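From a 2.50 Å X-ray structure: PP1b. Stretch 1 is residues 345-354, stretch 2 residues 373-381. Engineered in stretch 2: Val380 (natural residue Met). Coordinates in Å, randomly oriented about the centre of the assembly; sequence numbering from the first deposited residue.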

# COMPACT_ATOMS: atom_id res chain seq x y z
N HIS A 345 -33.31 -19.55 -2.28
CA HIS A 345 -34.70 -19.53 -2.71
C HIS A 345 -35.48 -18.55 -1.85
O HIS A 345 -35.67 -18.78 -0.65
N LEU A 346 -35.94 -17.45 -2.45
CA LEU A 346 -36.56 -16.34 -1.72
C LEU A 346 -37.95 -15.99 -2.26
O LEU A 346 -38.17 -14.88 -2.75
N PRO A 347 -38.91 -16.93 -2.16
CA PRO A 347 -40.26 -16.67 -2.66
C PRO A 347 -41.05 -15.63 -1.85
O PRO A 347 -41.94 -14.98 -2.41
N THR A 348 -40.75 -15.48 -0.56
CA THR A 348 -41.56 -14.65 0.33
C THR A 348 -40.93 -13.29 0.57
O THR A 348 -39.74 -13.19 0.89
N LYS A 349 -41.73 -12.23 0.43
CA LYS A 349 -41.24 -10.86 0.52
C LYS A 349 -40.87 -10.48 1.95
O LYS A 349 -41.51 -10.92 2.90
N ASP A 350 -39.82 -9.66 2.08
CA ASP A 350 -39.30 -9.21 3.38
C ASP A 350 -38.89 -10.37 4.29
O ASP A 350 -39.10 -10.32 5.50
N SER A 351 -38.30 -11.41 3.70
CA SER A 351 -37.93 -12.62 4.45
C SER A 351 -36.43 -12.72 4.72
O SER A 351 -35.97 -13.75 5.23
N LEU A 352 -35.67 -11.67 4.41
CA LEU A 352 -34.22 -11.75 4.42
C LEU A 352 -33.57 -10.58 5.15
O LEU A 352 -33.82 -9.43 4.81
N ASN A 353 -32.75 -10.89 6.15
CA ASN A 353 -31.94 -9.88 6.84
C ASN A 353 -30.44 -10.11 6.58
O ASN A 353 -30.07 -11.07 5.90
N ARG A 354 -29.59 -9.24 7.12
CA ARG A 354 -28.13 -9.36 6.97
C ARG A 354 -27.60 -10.70 7.47
O ARG A 354 -26.88 -11.38 6.74
N PRO A 373 -37.34 -12.98 -6.73
CA PRO A 373 -38.36 -12.28 -7.51
C PRO A 373 -38.79 -10.94 -6.91
O PRO A 373 -39.29 -10.09 -7.65
N HIS A 374 -38.60 -10.76 -5.61
CA HIS A 374 -38.95 -9.51 -4.93
C HIS A 374 -37.78 -8.51 -4.90
O HIS A 374 -37.95 -7.39 -4.39
N ARG A 375 -36.62 -8.91 -5.41
CA ARG A 375 -35.41 -8.08 -5.40
C ARG A 375 -35.11 -7.56 -3.99
O ARG A 375 -34.94 -6.36 -3.78
N GLN A 376 -35.06 -8.48 -3.03
CA GLN A 376 -34.83 -8.14 -1.62
C GLN A 376 -33.39 -8.38 -1.16
O GLN A 376 -33.01 -7.95 -0.06
N LEU A 377 -32.59 -9.07 -1.97
CA LEU A 377 -31.19 -9.31 -1.65
C LEU A 377 -30.34 -8.04 -1.86
O LEU A 377 -29.39 -7.80 -1.11
N GLN A 378 -30.69 -7.25 -2.87
CA GLN A 378 -30.07 -5.95 -3.13
C GLN A 378 -30.05 -5.04 -1.91
O GLN A 378 -29.04 -4.41 -1.61
N SER A 379 -31.18 -4.98 -1.19
CA SER A 379 -31.32 -4.10 -0.03
C SER A 379 -30.54 -4.56 1.20
O SER A 379 -30.57 -3.90 2.24
N VAL A 380 -29.86 -5.70 1.09
CA VAL A 380 -29.02 -6.23 2.17
C VAL A 380 -27.57 -6.46 1.72
O VAL A 380 -26.64 -6.33 2.52
N PHE A 381 -27.38 -6.80 0.44
CA PHE A 381 -26.06 -7.13 -0.08
C PHE A 381 -25.83 -6.54 -1.45
O PHE A 381 -26.77 -6.35 -2.23

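Two irregular stretches pack here, and side chains of stretch 2 bond to backbone groups of stretch 1. Gln376 points toward stretch 1. Its chi1 is p and chi2 is t, and the amide reaches the type II turn from Thr348 to Ser351. There NE2 of Gln376 donates to Thr348 O (3.1 Å), and Ser351 N donates to Gln376 OE1 (2.8 Å). Ser351, chi1 p, turns its OG back to Thr348 O (2.7 Å), so that carbonyl accepts twice.

His374 also points toward stretch 1. With chi1 m and chi2 -80°, its NE2 donates to Pro347 O at 2.6 Å. Lys349 CB lies over the face of the His374 ring, 3.8 Å from its centroid, while its all-t chain leads away. One water joins the two stretches: it donates to Leu346 O (2.9 Å) and accepts from His374 N (2.9 Å) and Gln376 NE2 (2.7 Å).

Leu352 (t, p) points inward and sets CD2 3.7 Å from Leu377 CD1. The engineered Val380, chi1 t, puts CG1 3.6 Å from Arg354 CG. Arg354 NE and NH2 both donate to Val380 O, each at 2.9 Å. With chi1 between wells in both Arg354 (-108°) and Phe381 (-92°), the guanidinium stacks flat on the Phe381 ring, centres 3.3 Å apart, while its edge meets Val380 O.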

# COMPACT_ATOMS: atom_id res chain seq x y z
CB HIS A 345 -35.26 -20.95 -2.59
CG HIS A 345 -36.67 -21.09 -3.06
ND1 HIS A 345 -37.07 -20.83 -4.35
CD2 HIS A 345 -37.79 -21.51 -2.40
CE1 HIS A 345 -38.36 -21.06 -4.47
NE2 HIS A 345 -38.82 -21.47 -3.30
CB LEU A 346 -35.66 -15.10 -1.80
CG LEU A 346 -34.21 -15.26 -1.35
CD1 LEU A 346 -33.37 -14.10 -1.86
CD2 LEU A 346 -34.12 -15.38 0.16
CB PRO A 347 -40.94 -18.03 -2.56
CG PRO A 347 -40.18 -18.77 -1.52
CD PRO A 347 -38.76 -18.31 -1.66
CB THR A 348 -41.80 -15.37 1.67
OG1 THR A 348 -42.34 -16.67 1.42
CG2 THR A 348 -42.76 -14.58 2.55
CB LYS A 349 -42.30 -9.89 -0.01
CG LYS A 349 -41.76 -8.52 -0.40
CD LYS A 349 -42.86 -7.48 -0.50
CE LYS A 349 -42.28 -6.11 -0.84
NZ LYS A 349 -43.20 -5.00 -0.48
CB ASP A 350 -40.31 -8.30 4.09
CG ASP A 350 -40.63 -7.04 3.29
OD1 ASP A 350 -39.69 -6.40 2.76
OD2 ASP A 350 -41.82 -6.68 3.19
CB SER A 351 -38.38 -13.86 3.68
OG SER A 351 -37.67 -14.00 2.46
CB LEU A 352 -33.72 -11.80 2.98
CG LEU A 352 -32.29 -12.29 2.71
CD1 LEU A 352 -32.11 -13.73 3.14
CD2 LEU A 352 -31.98 -12.12 1.23
CB ASN A 353 -32.25 -9.85 8.34
CG ASN A 353 -31.79 -11.10 9.07
OD1 ASN A 353 -30.86 -11.78 8.65
ND2 ASN A 353 -32.43 -11.40 10.19
CB ARG A 354 -27.40 -8.22 7.70
CG ARG A 354 -26.78 -7.19 6.78
CD ARG A 354 -25.41 -7.62 6.25
NE ARG A 354 -25.13 -7.09 4.92
CZ ARG A 354 -24.02 -7.32 4.22
NH1 ARG A 354 -23.05 -8.08 4.72
NH2 ARG A 354 -23.87 -6.79 3.01
CB PRO A 373 -39.54 -13.26 -7.50
CG PRO A 373 -39.36 -14.04 -6.25
CD PRO A 373 -37.88 -14.20 -6.10
CB HIS A 374 -39.42 -9.78 -3.50
CG HIS A 374 -40.53 -10.78 -3.41
ND1 HIS A 374 -41.85 -10.44 -3.65
CD2 HIS A 374 -40.53 -12.10 -3.11
CE1 HIS A 374 -42.61 -11.51 -3.50
NE2 HIS A 374 -41.83 -12.53 -3.17
CB ARG A 375 -35.54 -6.91 -6.39
CG ARG A 375 -35.67 -7.34 -7.85
CD ARG A 375 -34.47 -8.17 -8.30
NE ARG A 375 -34.26 -8.12 -9.75
CZ ARG A 375 -33.25 -8.71 -10.39
NH1 ARG A 375 -32.33 -9.41 -9.72
NH2 ARG A 375 -33.14 -8.60 -11.71
CB GLN A 376 -35.81 -8.91 -0.73
CG GLN A 376 -35.53 -10.40 -0.58
CD GLN A 376 -36.69 -11.14 0.05
OE1 GLN A 376 -36.95 -11.02 1.26
NE2 GLN A 376 -37.41 -11.91 -0.75
CB LEU A 377 -30.63 -10.46 -2.50
CG LEU A 377 -29.18 -10.86 -2.23
CD1 LEU A 377 -28.96 -11.20 -0.76
CD2 LEU A 377 -28.79 -12.04 -3.11
CB GLN A 378 -30.81 -5.21 -4.25
CG GLN A 378 -30.60 -5.81 -5.64
CD GLN A 378 -31.59 -5.28 -6.66
OE1 GLN A 378 -32.24 -4.26 -6.45
NE2 GLN A 378 -31.70 -5.99 -7.78
CB SER A 379 -32.80 -3.95 0.33
OG SER A 379 -33.36 -5.19 0.71
CB VAL A 380 -29.61 -7.55 2.71
CG1 VAL A 380 -28.92 -7.97 3.99
CG2 VAL A 380 -31.11 -7.40 2.96
CB PHE A 381 -25.90 -8.65 -0.18
CG PHE A 381 -25.29 -9.27 1.04
CD1 PHE A 381 -26.07 -9.57 2.15
CD2 PHE A 381 -23.94 -9.56 1.08
CE1 PHE A 381 -25.51 -10.15 3.27
CE2 PHE A 381 -23.37 -10.14 2.19
CZ PHE A 381 -24.16 -10.44 3.29
O HOH W 1 -37.39 -12.22 -3.48